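Sortase-like protein (Streptococcus suis, PDB 3RE9) probably acts as a class C sortase, a transpeptidase of the kind that joins pilin subunits covalently at the bacterial surface. Local coordinates at residues Q7-S12 with A29-Y34; Y46-K51 with Y115-V120; V54-Y59 with K69-L74; A60-T65 with H73-S78; A133-F138 with T162-V167. All blocks are in the same frame, centred on the assembly; numbering follows the deposited sequence.

Interaction 1: residues Q7-S12 with A29-Y34; sequences QAFNES and AGRVEY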
# COMPACT_ATOMS: atom_id res chain seq x y z
N GLN A 7 -12.80 -5.71 1.11
CA GLN A 7 -13.71 -4.59 1.30
C GLN A 7 -14.21 -4.59 2.74
O GLN A 7 -14.12 -3.57 3.43
CB GLN A 7 -14.90 -4.79 0.34
CG GLN A 7 -15.38 -3.63 -0.51
CD GLN A 7 -15.92 -4.14 -1.86
OE1 GLN A 7 -16.78 -5.04 -1.90
NE2 GLN A 7 -15.39 -3.58 -2.98
N ALA A 8 -14.74 -5.73 3.19
CA ALA A 8 -15.15 -5.89 4.59
C ALA A 8 -14.02 -5.38 5.46
O ALA A 8 -14.21 -4.46 6.27
CB ALA A 8 -15.44 -7.35 4.90
N PHE A 9 -12.82 -5.95 5.24
CA PHE A 9 -11.62 -5.53 5.94
C PHE A 9 -11.41 -4.01 5.93
O PHE A 9 -11.16 -3.42 6.99
CB PHE A 9 -10.38 -6.25 5.43
CG PHE A 9 -9.12 -5.83 6.15
CD1 PHE A 9 -8.88 -6.26 7.46
CD2 PHE A 9 -8.22 -4.95 5.56
CE1 PHE A 9 -7.75 -5.85 8.14
CE2 PHE A 9 -7.09 -4.52 6.24
CZ PHE A 9 -6.86 -4.98 7.55
N ASN A 10 -11.49 -3.40 4.75
CA ASN A 10 -11.19 -1.97 4.56
C ASN A 10 -12.18 -1.06 5.26
O ASN A 10 -11.79 -0.06 5.86
CB ASN A 10 -11.07 -1.61 3.07
CG ASN A 10 -9.74 -2.06 2.47
OD1 ASN A 10 -8.79 -2.43 3.18
ND2 ASN A 10 -9.66 -2.02 1.14
N GLU A 11 -13.45 -1.42 5.20
CA GLU A 11 -14.52 -0.79 5.98
C GLU A 11 -14.29 -0.83 7.50
O GLU A 11 -14.77 0.05 8.22
CB GLU A 11 -15.88 -1.43 5.66
CG GLU A 11 -16.34 -1.17 4.22
CD GLU A 11 -17.59 -1.96 3.84
OE1 GLU A 11 -18.40 -2.26 4.75
OE2 GLU A 11 -17.74 -2.28 2.65
N SER A 12 -13.57 -1.85 7.98
CA SER A 12 -13.39 -2.09 9.42
C SER A 12 -12.31 -1.19 10.03
O SER A 12 -12.17 -1.13 11.25
CB SER A 12 -13.09 -3.58 9.69
OG SER A 12 -11.72 -3.92 9.50
N ALA A 29 -14.94 -11.22 9.52
CA ALA A 29 -14.69 -12.07 8.39
C ALA A 29 -13.60 -11.50 7.50
O ALA A 29 -12.72 -12.23 7.04
CB ALA A 29 -15.98 -12.23 7.59
N GLY A 30 -13.68 -10.19 7.25
CA GLY A 30 -12.63 -9.46 6.57
C GLY A 30 -11.28 -9.56 7.26
O GLY A 30 -10.25 -9.70 6.60
N ARG A 31 -11.30 -9.49 8.60
CA ARG A 31 -10.10 -9.59 9.44
C ARG A 31 -9.48 -10.97 9.40
O ARG A 31 -8.25 -11.10 9.37
CB ARG A 31 -10.39 -9.15 10.87
CG ARG A 31 -10.14 -7.67 11.10
CD ARG A 31 -11.01 -7.06 12.16
NE ARG A 31 -11.10 -5.63 11.86
CZ ARG A 31 -10.51 -4.64 12.55
NH1 ARG A 31 -9.79 -4.88 13.64
NH2 ARG A 31 -10.66 -3.39 12.13
N VAL A 32 -10.33 -12.00 9.39
CA VAL A 32 -9.90 -13.40 9.20
C VAL A 32 -9.25 -13.62 7.82
O VAL A 32 -8.23 -14.32 7.69
CB VAL A 32 -11.06 -14.42 9.54
CG1 VAL A 32 -10.73 -15.86 9.13
CG2 VAL A 32 -11.42 -14.35 11.04
N GLU A 33 -9.79 -12.99 6.78
CA GLU A 33 -9.17 -13.06 5.45
C GLU A 33 -7.76 -12.43 5.41
O GLU A 33 -6.84 -13.01 4.82
CB GLU A 33 -10.10 -12.44 4.38
CG GLU A 33 -9.56 -12.43 2.92
CD GLU A 33 -9.38 -13.80 2.31
OE1 GLU A 33 -9.70 -14.82 2.95
OE2 GLU A 33 -8.89 -13.87 1.16
N TYR A 34 -7.58 -11.26 6.02
CA TYR A 34 -6.26 -10.60 5.99
C TYR A 34 -5.21 -11.39 6.79
O TYR A 34 -4.08 -11.58 6.30
CB TYR A 34 -6.33 -9.12 6.40
CG TYR A 34 -5.00 -8.42 6.28
CD1 TYR A 34 -4.31 -8.39 5.07
CD2 TYR A 34 -4.41 -7.79 7.38
CE1 TYR A 34 -3.06 -7.78 4.97
CE2 TYR A 34 -3.17 -7.16 7.29
CZ TYR A 34 -2.50 -7.16 6.07
OH TYR A 34 -1.28 -6.53 5.98
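G30 brings helix 29-34 so close to helix 7-11 that its CA lies 4.1 Å from the CA of F9. This is a worked case of glycine at a tight crossing: a CB on this residue would point at the other helix and collide with A8 CB and F9 N. Instead the A8 methyl rests on the bare G30 CA, while F9 CB packs against G30 O. R31 follows, its CA at the edge of the F9 ring, and its extended chain ends beside S12. There the guanidinium grips a single atom side-on, with R31 NE 3.0 Å and R31 NH2 2.9 Å from S12 OG, both close to the guanidinium plane; NH2 adds a weak bond to S12 O. A chi1 of 83° in S12 also lets the hydroxyl donate to F9 O, at 2.6 Å from OG, so the serine links the arginine to F9 O, a carbonyl of its own helix. The two helix axes pass 7.5 Å apart at -110°, and the chain between them probably includes the lid that distinguishes class C sortases. Y34 sets its CB over one face of the F9 ring, 4.1 Å from the centroid. The two rings meet obliquely, planes at 36°, with F9 CZ 3.7 Å from Y34 CD2. Beyond F9, the tyrosine carries its OH to ND1 of H73, tying the helical region to the sheet.

Interaction 2: residues Y46-K51 with Y115-V120; sequences YVEIPK and YIHNIV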
# COMPACT_ATOMS: atom_id res chain seq x y z
N TYR A 46 1.02 -6.33 -8.13
CA TYR A 46 2.23 -5.60 -8.51
C TYR A 46 2.09 -4.10 -8.24
O TYR A 46 1.01 -3.54 -8.35
CB TYR A 46 2.58 -5.86 -9.99
CG TYR A 46 2.98 -7.29 -10.31
CD1 TYR A 46 2.03 -8.25 -10.65
CD2 TYR A 46 4.32 -7.69 -10.26
CE1 TYR A 46 2.40 -9.57 -10.92
CE2 TYR A 46 4.71 -8.99 -10.53
CZ TYR A 46 3.75 -9.92 -10.87
OH TYR A 46 4.13 -11.22 -11.13
N VAL A 47 3.19 -3.45 -7.85
CA VAL A 47 3.28 -2.01 -7.98
C VAL A 47 4.29 -1.68 -9.09
O VAL A 47 5.36 -2.27 -9.18
CB VAL A 47 3.58 -1.29 -6.60
CG1 VAL A 47 4.93 -1.74 -6.00
CG2 VAL A 47 3.45 0.24 -6.71
N GLU A 48 3.89 -0.77 -9.97
CA GLU A 48 4.75 -0.28 -11.05
C GLU A 48 4.97 1.21 -10.94
O GLU A 48 4.02 1.97 -10.85
CB GLU A 48 4.11 -0.59 -12.38
CG GLU A 48 4.92 -0.10 -13.58
CD GLU A 48 4.26 -0.45 -14.89
OE1 GLU A 48 3.38 -1.36 -14.87
OE2 GLU A 48 4.61 0.17 -15.92
N ILE A 49 6.23 1.63 -10.96
CA ILE A 49 6.58 3.07 -11.04
C ILE A 49 7.44 3.36 -12.29
O ILE A 49 8.66 3.22 -12.26
CB ILE A 49 7.24 3.56 -9.75
CG1 ILE A 49 6.55 2.92 -8.54
CG2 ILE A 49 7.16 5.06 -9.67
CD1 ILE A 49 7.48 2.41 -7.48
N PRO A 50 6.79 3.77 -13.39
CA PRO A 50 7.40 3.89 -14.73
C PRO A 50 8.66 4.75 -14.80
O PRO A 50 9.62 4.36 -15.47
CB PRO A 50 6.28 4.50 -15.58
CG PRO A 50 5.01 4.21 -14.81
CD PRO A 50 5.36 4.16 -13.38
N LYS A 51 8.69 5.88 -14.11
CA LYS A 51 9.81 6.82 -14.20
C LYS A 51 11.12 6.36 -13.51
O LYS A 51 12.22 6.84 -13.86
CB LYS A 51 9.39 8.22 -13.74
CG LYS A 51 8.93 9.12 -14.88
CD LYS A 51 8.45 10.45 -14.35
CE LYS A 51 7.49 11.12 -15.33
NZ LYS A 51 6.48 11.98 -14.61
N TYR A 115 1.12 2.78 -10.35
CA TYR A 115 0.02 1.83 -10.53
C TYR A 115 0.16 0.68 -9.56
O TYR A 115 1.29 0.21 -9.28
CB TYR A 115 -0.04 1.26 -11.97
CG TYR A 115 0.06 2.32 -13.03
CD1 TYR A 115 1.27 2.55 -13.70
CD2 TYR A 115 -1.04 3.14 -13.31
CE1 TYR A 115 1.37 3.59 -14.65
CE2 TYR A 115 -0.94 4.17 -14.25
CZ TYR A 115 0.27 4.39 -14.92
OH TYR A 115 0.35 5.39 -15.87
N ILE A 116 -0.99 0.24 -9.05
CA ILE A 116 -1.08 -0.99 -8.34
C ILE A 116 -1.95 -1.91 -9.18
O ILE A 116 -3.09 -1.58 -9.48
CB ILE A 116 -1.65 -0.79 -6.92
CG1 ILE A 116 -0.70 0.09 -6.08
CG2 ILE A 116 -1.96 -2.16 -6.26
CD1 ILE A 116 -1.26 0.45 -4.70
N HIS A 117 -1.38 -3.05 -9.57
CA HIS A 117 -2.07 -4.04 -10.39
C HIS A 117 -2.59 -5.20 -9.51
O HIS A 117 -1.80 -5.99 -8.99
CB HIS A 117 -1.13 -4.62 -11.44
CG HIS A 117 -0.46 -3.59 -12.32
ND1 HIS A 117 -1.11 -2.96 -13.36
CD2 HIS A 117 0.82 -3.16 -12.36
CE1 HIS A 117 -0.27 -2.15 -13.98
NE2 HIS A 117 0.91 -2.25 -13.39
N ASN A 118 -3.89 -5.29 -9.32
CA ASN A 118 -4.44 -6.36 -8.51
C ASN A 118 -5.16 -7.33 -9.43
O ASN A 118 -5.06 -7.22 -10.64
CB ASN A 118 -5.27 -5.86 -7.29
CG ASN A 118 -6.50 -4.98 -7.68
OD1 ASN A 118 -7.25 -5.29 -8.59
ND2 ASN A 118 -6.70 -3.90 -6.94
N ILE A 119 -5.87 -8.30 -8.86
CA ILE A 119 -6.46 -9.34 -9.66
C ILE A 119 -7.65 -8.80 -10.45
O ILE A 119 -8.09 -9.41 -11.41
CB ILE A 119 -6.84 -10.59 -8.79
CG1 ILE A 119 -7.13 -11.83 -9.66
CG2 ILE A 119 -7.98 -10.25 -7.79
CD1 ILE A 119 -5.89 -12.43 -10.41
N VAL A 120 -8.14 -7.63 -10.04
CA VAL A 120 -9.32 -7.01 -10.65
C VAL A 120 -8.91 -6.01 -11.74
O VAL A 120 -9.50 -5.98 -12.82
CB VAL A 120 -10.22 -6.31 -9.55
CG1 VAL A 120 -11.36 -5.45 -10.18
CG2 VAL A 120 -10.74 -7.33 -8.51
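E48 and H117 meet through a carboxylate-imidazole hydrogen bond, in which H117 NE2 donates to E48 OE1 over 3.0 Å. The approach is to the anti side of the oxygen and 27° out of the carboxylate plane, and the imidazole is turned 38° against that plane. E48 reaches this spot with CG anti to the backbone N (chi1 179°) and the rest of its chain extended, so that E48 OE1 arrives at the edge of the histidine ring. The CB of Y46 touches the same ring edge, 4.0 Å from H117 CD2. Further along, P50 CG meets the edge of the Y115 ring at 3.7 Å from CE1.

Behind these side chains stands a regular antiparallel strand pair. Y46 with H117 and E48 with Y115 are hydrogen-bonded pairs, the shortest link being H117 N to Y46 O at 2.7 Å; V47 with I116 between them is a non-hydrogen-bonded pair. Alternation sends V47 and I116 to the face away from E48 and H117, where V47 CG2 lies 4.2 Å from I116 CG1 and L152 and A150 pack against them. On the other face, T122 OG1 pairs with H117 ND1, so both ring nitrogens are engaged and the rotation of the imidazole is fixed, and the nearby carboxylate would probably stabilise a protonated ring. The ring of H179 stacks on that of Y115 and touches H117.

Interaction 3: residues V54-Y59 with K69-L74; sequences VKLPVY and KGVGHL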
# COMPACT_ATOMS: atom_id res chain seq x y z
N VAL A 54 10.42 0.71 -12.05
CA VAL A 54 10.16 -0.29 -11.03
C VAL A 54 8.84 -1.03 -11.35
O VAL A 54 7.83 -0.41 -11.73
CB VAL A 54 10.16 0.35 -9.61
CG1 VAL A 54 9.41 -0.51 -8.60
CG2 VAL A 54 11.58 0.65 -9.14
N LYS A 55 8.90 -2.36 -11.25
CA LYS A 55 7.73 -3.24 -11.34
C LYS A 55 7.99 -4.46 -10.45
O LYS A 55 8.77 -5.34 -10.78
CB LYS A 55 7.43 -3.63 -12.79
CG LYS A 55 6.09 -4.28 -13.02
CD LYS A 55 5.57 -3.93 -14.38
CE LYS A 55 4.92 -5.13 -15.11
NZ LYS A 55 3.64 -5.64 -14.54
N LEU A 56 7.37 -4.46 -9.28
CA LEU A 56 7.69 -5.44 -8.24
C LEU A 56 6.41 -6.13 -7.77
O LEU A 56 5.35 -5.48 -7.75
CB LEU A 56 8.41 -4.78 -7.05
CG LEU A 56 9.81 -4.20 -7.30
CD1 LEU A 56 10.25 -3.33 -6.13
CD2 LEU A 56 10.87 -5.29 -7.58
N PRO A 57 6.52 -7.42 -7.40
CA PRO A 57 5.42 -8.16 -6.76
C PRO A 57 5.12 -7.66 -5.34
O PRO A 57 6.03 -7.46 -4.53
CB PRO A 57 5.94 -9.61 -6.71
CG PRO A 57 7.47 -9.49 -6.81
CD PRO A 57 7.73 -8.25 -7.60
N VAL A 58 3.84 -7.48 -5.05
CA VAL A 58 3.38 -7.03 -3.74
C VAL A 58 2.78 -8.20 -2.96
O VAL A 58 1.96 -8.95 -3.50
CB VAL A 58 2.33 -5.89 -3.89
CG1 VAL A 58 1.86 -5.36 -2.54
CG2 VAL A 58 2.91 -4.79 -4.71
N TYR A 59 3.18 -8.35 -1.70
CA TYR A 59 2.74 -9.49 -0.87
C TYR A 59 2.10 -8.99 0.41
O TYR A 59 2.35 -7.87 0.83
CB TYR A 59 3.92 -10.42 -0.52
CG TYR A 59 4.65 -10.99 -1.71
CD1 TYR A 59 5.71 -10.30 -2.29
CD2 TYR A 59 4.27 -12.22 -2.26
CE1 TYR A 59 6.38 -10.80 -3.40
CE2 TYR A 59 4.94 -12.75 -3.38
CZ TYR A 59 6.00 -12.02 -3.94
OH TYR A 59 6.69 -12.51 -5.04
N LYS A 69 12.15 -10.55 -0.93
CA LYS A 69 11.84 -10.87 -2.33
C LYS A 69 10.94 -9.86 -3.06
O LYS A 69 10.72 -10.01 -4.26
CB LYS A 69 11.21 -12.25 -2.42
CG LYS A 69 9.94 -12.35 -1.61
CD LYS A 69 9.20 -13.61 -1.86
CE LYS A 69 7.84 -13.51 -1.24
NZ LYS A 69 7.23 -14.86 -1.18
N GLY A 70 10.40 -8.86 -2.37
CA GLY A 70 9.53 -7.90 -3.05
C GLY A 70 9.01 -6.79 -2.17
O GLY A 70 9.69 -6.35 -1.23
N VAL A 71 7.79 -6.34 -2.49
CA VAL A 71 7.11 -5.27 -1.75
C VAL A 71 6.08 -5.84 -0.75
O VAL A 71 5.38 -6.81 -1.05
CB VAL A 71 6.41 -4.27 -2.73
CG1 VAL A 71 5.66 -3.19 -2.00
CG2 VAL A 71 7.45 -3.65 -3.69
N GLY A 72 6.01 -5.22 0.43
CA GLY A 72 5.11 -5.63 1.51
C GLY A 72 4.00 -4.64 1.79
O GLY A 72 4.20 -3.43 1.76
N HIS A 73 2.81 -5.17 2.07
CA HIS A 73 1.64 -4.38 2.44
C HIS A 73 1.66 -4.21 3.95
O HIS A 73 1.72 -5.20 4.69
CB HIS A 73 0.36 -5.10 2.03
CG HIS A 73 -0.87 -4.51 2.64
ND1 HIS A 73 -1.52 -5.08 3.71
CD2 HIS A 73 -1.56 -3.39 2.34
CE1 HIS A 73 -2.55 -4.33 4.06
NE2 HIS A 73 -2.59 -3.29 3.24
N LEU A 74 1.64 -2.96 4.38
CA LEU A 74 1.77 -2.62 5.78
C LEU A 74 0.53 -3.06 6.53
O LEU A 74 -0.57 -2.51 6.34
CB LEU A 74 2.01 -1.12 5.96
CG LEU A 74 2.33 -0.60 7.38
CD1 LEU A 74 3.55 -1.32 7.99
CD2 LEU A 74 2.57 0.89 7.37
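V58 and V71 face each other as a parallel bridge, their CA atoms 4.6 Å apart, and Y59 with G72 continues the register; the strand axes diverge by 28°. Three backbone bonds alternate between the partners in the parallel manner: V71 N to P57 O at 2.9 Å, Y59 N to V71 O at 2.8 Å, and H73 N to Y59 O at 3.0 Å. V71 is thus held through both its N-H and its C=O by P57 and Y59, the residues flanking V58.

Side chains divide between the two faces. On one, V71 wedges between two residues of the partner strand: its CG2 lies 3.7 Å from L56 CB and equally near L56 CD1, while V58 CG2 approaches V71 CB at 4.1 Å. On the other face Y59 provides a platform for K69. The lysine chain is extended beyond CG and crosses the ring at about a right angle, laying CE over the ring centre, 3.6 Å from the Y59 centroid. K69 NZ follows at 4.2 Å from that centroid, 25° off the ring normal, so a CH-pi contact and a cation-pi contact share one face. G70 lies at the ring edge; a CB there would strike both P57 O and Y59 CE1.

The pairing is that of a beta-alpha-beta unit, in which helix 64-69 links strand 54-60 to the parallel strand 71-73. Strand 43-49 flanks the unit on one side through V47, and strand 86-91 on the other, where L90 meets both V58 and V71.

Interaction 4: residues A60-T65 with H73-S78; sequences AGTSET and HLEGTS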
# COMPACT_ATOMS: atom_id res chain seq x y z
N ALA A 60 1.26 -9.80 1.05
CA ALA A 60 0.60 -9.35 2.27
C ALA A 60 1.59 -9.39 3.42
O ALA A 60 2.33 -10.38 3.57
CB ALA A 60 -0.62 -10.20 2.58
N GLY A 61 1.61 -8.31 4.21
CA GLY A 61 2.48 -8.17 5.38
C GLY A 61 3.89 -7.68 5.10
O GLY A 61 4.32 -7.58 3.95
N THR A 62 4.59 -7.35 6.17
CA THR A 62 5.96 -6.84 6.09
C THR A 62 6.93 -7.81 6.78
O THR A 62 7.92 -7.41 7.38
CB THR A 62 6.07 -5.46 6.73
OG1 THR A 62 5.59 -5.52 8.07
CG2 THR A 62 5.28 -4.44 5.95
N SER A 63 6.66 -9.11 6.67
CA SER A 63 7.62 -10.10 7.15
C SER A 63 8.91 -10.05 6.34
O SER A 63 8.93 -9.54 5.22
CB SER A 63 7.00 -11.50 7.12
OG SER A 63 6.80 -11.96 5.80
N GLU A 64 10.00 -10.57 6.90
CA GLU A 64 11.25 -10.55 6.15
C GLU A 64 11.28 -11.48 4.93
O GLU A 64 12.03 -11.24 3.98
CB GLU A 64 12.48 -10.73 7.04
CG GLU A 64 13.75 -10.09 6.45
CD GLU A 64 13.65 -8.56 6.17
OE1 GLU A 64 13.12 -7.78 7.02
OE2 GLU A 64 14.16 -8.14 5.10
N THR A 65 10.43 -12.52 4.95
CA THR A 65 10.18 -13.37 3.77
C THR A 65 9.73 -12.49 2.63
O THR A 65 10.25 -12.60 1.52
CB THR A 65 9.05 -14.41 4.00
OG1 THR A 65 9.29 -15.12 5.22
CG2 THR A 65 9.02 -15.41 2.88
N HIS A 73 2.81 -5.17 2.07
CA HIS A 73 1.64 -4.38 2.44
C HIS A 73 1.66 -4.21 3.95
O HIS A 73 1.72 -5.20 4.69
CB HIS A 73 0.36 -5.10 2.03
CG HIS A 73 -0.87 -4.51 2.64
ND1 HIS A 73 -1.52 -5.08 3.71
CD2 HIS A 73 -1.56 -3.39 2.34
CE1 HIS A 73 -2.55 -4.33 4.06
NE2 HIS A 73 -2.59 -3.29 3.24
N LEU A 74 1.64 -2.96 4.38
CA LEU A 74 1.77 -2.62 5.78
C LEU A 74 0.53 -3.06 6.53
O LEU A 74 -0.57 -2.51 6.34
CB LEU A 74 2.01 -1.12 5.96
CG LEU A 74 2.33 -0.60 7.38
CD1 LEU A 74 3.55 -1.32 7.99
CD2 LEU A 74 2.57 0.89 7.37
N GLU A 75 0.70 -4.04 7.42
CA GLU A 75 -0.42 -4.48 8.22
C GLU A 75 -0.97 -3.28 8.97
O GLU A 75 -0.24 -2.51 9.58
CB GLU A 75 -0.12 -5.70 9.14
CG GLU A 75 1.24 -5.79 9.79
CD GLU A 75 2.33 -6.31 8.86
OE1 GLU A 75 2.48 -7.52 8.70
OE2 GLU A 75 3.09 -5.49 8.33
N GLY A 76 -2.28 -3.10 8.87
CA GLY A 76 -2.93 -2.04 9.61
C GLY A 76 -3.48 -1.00 8.69
O GLY A 76 -4.26 -0.18 9.12
N THR A 77 -3.11 -1.10 7.41
CA THR A 77 -3.56 -0.16 6.35
C THR A 77 -4.48 -0.86 5.32
O THR A 77 -4.50 -2.09 5.24
CB THR A 77 -2.35 0.51 5.64
OG1 THR A 77 -1.68 -0.45 4.83
CG2 THR A 77 -1.37 1.10 6.66
N SER A 78 -5.28 -0.11 4.58
CA SER A 78 -6.21 -0.72 3.61
C SER A 78 -5.55 -1.74 2.65
O SER A 78 -4.40 -1.60 2.27
CB SER A 78 -6.94 0.37 2.80
OG SER A 78 -7.41 1.44 3.61
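T62 and E75 carry the polar part of this contact. T62 OG1 donates to E75 OE2 over a short 2.5 Å, meeting the oxygen on its syn side and 31° out of the carboxylate plane. T62 N adds two weak bonds, to E75 OE1 at 3.3 Å and to E75 OE2 at 3.2 Å, so one threonine offers both its hydroxyl and its backbone amide to the same carboxylate. The glutamate reaches it by folding over: its chain bends at chi2 (-79°), which swings the acid group back toward residues 61-62.

Close packing around G61 comes next. G61 CA lies 3.1 Å from H73 O and 3.4 Å from E75 OE1, and a CB on G61 would be tight against that same oxygen. The positive phi of G61 (85°) likewise suits a residue without a side chain. The apolar contribution is small: T62 CG2 rests 4.0 Å from L74 CA and almost as near to L74 CD1.

Bonds within 73-78 hold the partner in shape. L74 O accepts from both T77 N and T77 OG1, the hydroxyl lying on a lone pair in the carbonyl plane, and H73 NE2 donates to S78 O at 2.7 Å, from above that carbonyl plane. Y34 and L38 of helix 21-39 touch E75 from outside.

A type II beta turn from L74 to T77 is thereby fastened to the start of a beta-alpha-beta crossover, just ahead of S63, which occupies the N-cap position of helix 64-69.

Interaction 5: residues A133-F138 with T162-V167; sequences AEPTQF and THRLLV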
# COMPACT_ATOMS: atom_id res chain seq x y z
N ALA A 133 9.69 11.34 7.36
CA ALA A 133 9.22 11.25 8.74
C ALA A 133 10.06 10.31 9.61
O ALA A 133 10.73 9.41 9.10
CB ALA A 133 7.75 10.81 8.78
N GLU A 134 10.01 10.52 10.92
CA GLU A 134 10.59 9.57 11.88
C GLU A 134 9.80 8.27 11.88
O GLU A 134 8.59 8.29 11.69
CB GLU A 134 10.60 10.18 13.28
CG GLU A 134 11.64 11.29 13.43
CD GLU A 134 11.60 12.00 14.79
OE1 GLU A 134 10.63 11.78 15.57
OE2 GLU A 134 12.56 12.78 15.04
N PRO A 135 10.48 7.13 12.11
CA PRO A 135 9.90 5.79 12.00
C PRO A 135 8.61 5.55 12.81
O PRO A 135 7.81 4.67 12.47
CB PRO A 135 11.01 4.89 12.53
CG PRO A 135 12.24 5.66 12.32
CD PRO A 135 11.89 7.06 12.54
N THR A 136 8.40 6.31 13.87
CA THR A 136 7.20 6.08 14.65
C THR A 136 6.10 7.12 14.38
O THR A 136 5.05 7.07 14.99
CB THR A 136 7.52 5.91 16.15
OG1 THR A 136 8.42 6.95 16.55
CG2 THR A 136 8.17 4.54 16.41
N GLN A 137 6.34 8.02 13.42
CA GLN A 137 5.35 9.01 13.03
C GLN A 137 4.40 8.53 11.94
O GLN A 137 4.77 8.42 10.77
CB GLN A 137 6.04 10.31 12.61
CG GLN A 137 5.07 11.41 12.14
CD GLN A 137 3.98 11.72 13.15
OE1 GLN A 137 3.01 10.96 13.32
NE2 GLN A 137 4.12 12.86 13.82
N PHE A 138 3.15 8.29 12.33
CA PHE A 138 2.18 7.65 11.45
C PHE A 138 1.10 8.57 10.87
O PHE A 138 0.33 8.14 10.01
CB PHE A 138 1.53 6.45 12.16
CG PHE A 138 2.44 5.26 12.29
CD1 PHE A 138 3.27 5.12 13.38
CD2 PHE A 138 2.48 4.29 11.29
CE1 PHE A 138 4.14 4.03 13.51
CE2 PHE A 138 3.34 3.18 11.39
CZ PHE A 138 4.18 3.05 12.50
N THR A 162 17.57 6.35 9.55
CA THR A 162 17.06 6.95 10.75
C THR A 162 15.61 7.42 10.53
O THR A 162 14.87 7.58 11.49
CB THR A 162 17.97 8.09 11.18
OG1 THR A 162 18.14 8.99 10.09
CG2 THR A 162 19.36 7.53 11.58
N HIS A 163 15.19 7.58 9.27
CA HIS A 163 13.85 8.12 8.92
C HIS A 163 13.14 7.21 7.92
O HIS A 163 13.68 6.19 7.51
CB HIS A 163 13.96 9.54 8.34
CG HIS A 163 14.38 10.56 9.34
ND1 HIS A 163 15.63 10.58 9.90
CD2 HIS A 163 13.71 11.60 9.90
CE1 HIS A 163 15.72 11.57 10.76
NE2 HIS A 163 14.56 12.21 10.78
N ARG A 164 11.93 7.58 7.54
CA ARG A 164 11.19 6.91 6.48
C ARG A 164 10.83 7.93 5.41
O ARG A 164 10.58 9.09 5.72
CB ARG A 164 9.89 6.28 7.00
CG ARG A 164 10.08 5.28 8.11
CD ARG A 164 10.78 4.02 7.61
NE ARG A 164 11.11 3.08 8.68
CZ ARG A 164 12.21 3.14 9.43
NH1 ARG A 164 13.12 4.10 9.23
NH2 ARG A 164 12.41 2.23 10.38
N LEU A 165 10.81 7.47 4.15
CA LEU A 165 10.32 8.25 3.04
C LEU A 165 8.87 7.85 2.70
O LEU A 165 8.63 6.71 2.35
CB LEU A 165 11.24 8.05 1.83
CG LEU A 165 10.90 8.68 0.51
CD1 LEU A 165 10.82 10.19 0.66
CD2 LEU A 165 11.97 8.30 -0.46
N LEU A 166 7.94 8.81 2.78
CA LEU A 166 6.52 8.59 2.53
C LEU A 166 6.10 9.29 1.26
O LEU A 166 5.86 10.51 1.25
CB LEU A 166 5.63 9.12 3.68
CG LEU A 166 5.92 8.88 5.16
CD1 LEU A 166 4.68 9.09 5.95
CD2 LEU A 166 6.43 7.48 5.38
N VAL A 167 5.99 8.51 0.18
CA VAL A 167 5.58 9.02 -1.12
C VAL A 167 4.11 8.70 -1.38
O VAL A 167 3.76 7.54 -1.59
CB VAL A 167 6.47 8.44 -2.23
CG1 VAL A 167 6.22 9.16 -3.52
CG2 VAL A 167 7.92 8.57 -1.82
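A133 and R164 form an antiparallel hydrogen-bonded pair at the end of strand 122-133, beside a classic beta bulge in which T162 and H163 both face T156. Two backbone bonds close the pair: R164 N to A133 O at 2.7 Å and A133 N to R164 O at 2.9 Å. The chain then leaves the sheet through a type I turn from E134 to Q137. P135, the second residue of that turn, touches T162 and R164, with CD 3.2 Å from T162 O and CB over one face of the R164 guanidinium, 3.6 Å above its plane. R164 bends at chi2 (-68°), and R164 NH1 reaches back to H163 O at 2.8 Å, with the oxygen in the guanidinium plane but the nitrogen well above the carbonyl plane. H163 lies alongside E134, its CB 3.3 Å from A133 O. Sortases carry an arginine near the active site on the strand after the cysteine-bearing one, and the place of R164 is consistent with that. With a proline over one face and a carbonyl oxygen in the guanidinium plane, the geometry is consistent with P135 and H163 O limiting the rotation of the guanidinium.

How the interactions relate
Interaction 1 comes first along the chain, joining helices 3-11 and 21-39. Interactions 2 to 5 draw on the sheet and its connecting loops and crossover, with interactions 3 and 4 nested inside the loop that interaction 2 closes and interaction 5 following. Interactions 2 and 3 have centres about 10 Å apart and are joined by backbone bonds between strands 43-49 and 54-60. Interactions 3 and 4 share H73 and L74, where strand 71-73 runs out into the turn that follows it. That histidine also meets interaction 1, coupling the helices to the sheet. Interactions 2 and 5, their centres about 23 Å apart, occupy opposite sides of the chain's centre while reaching one sheet, which thus unites distant parts.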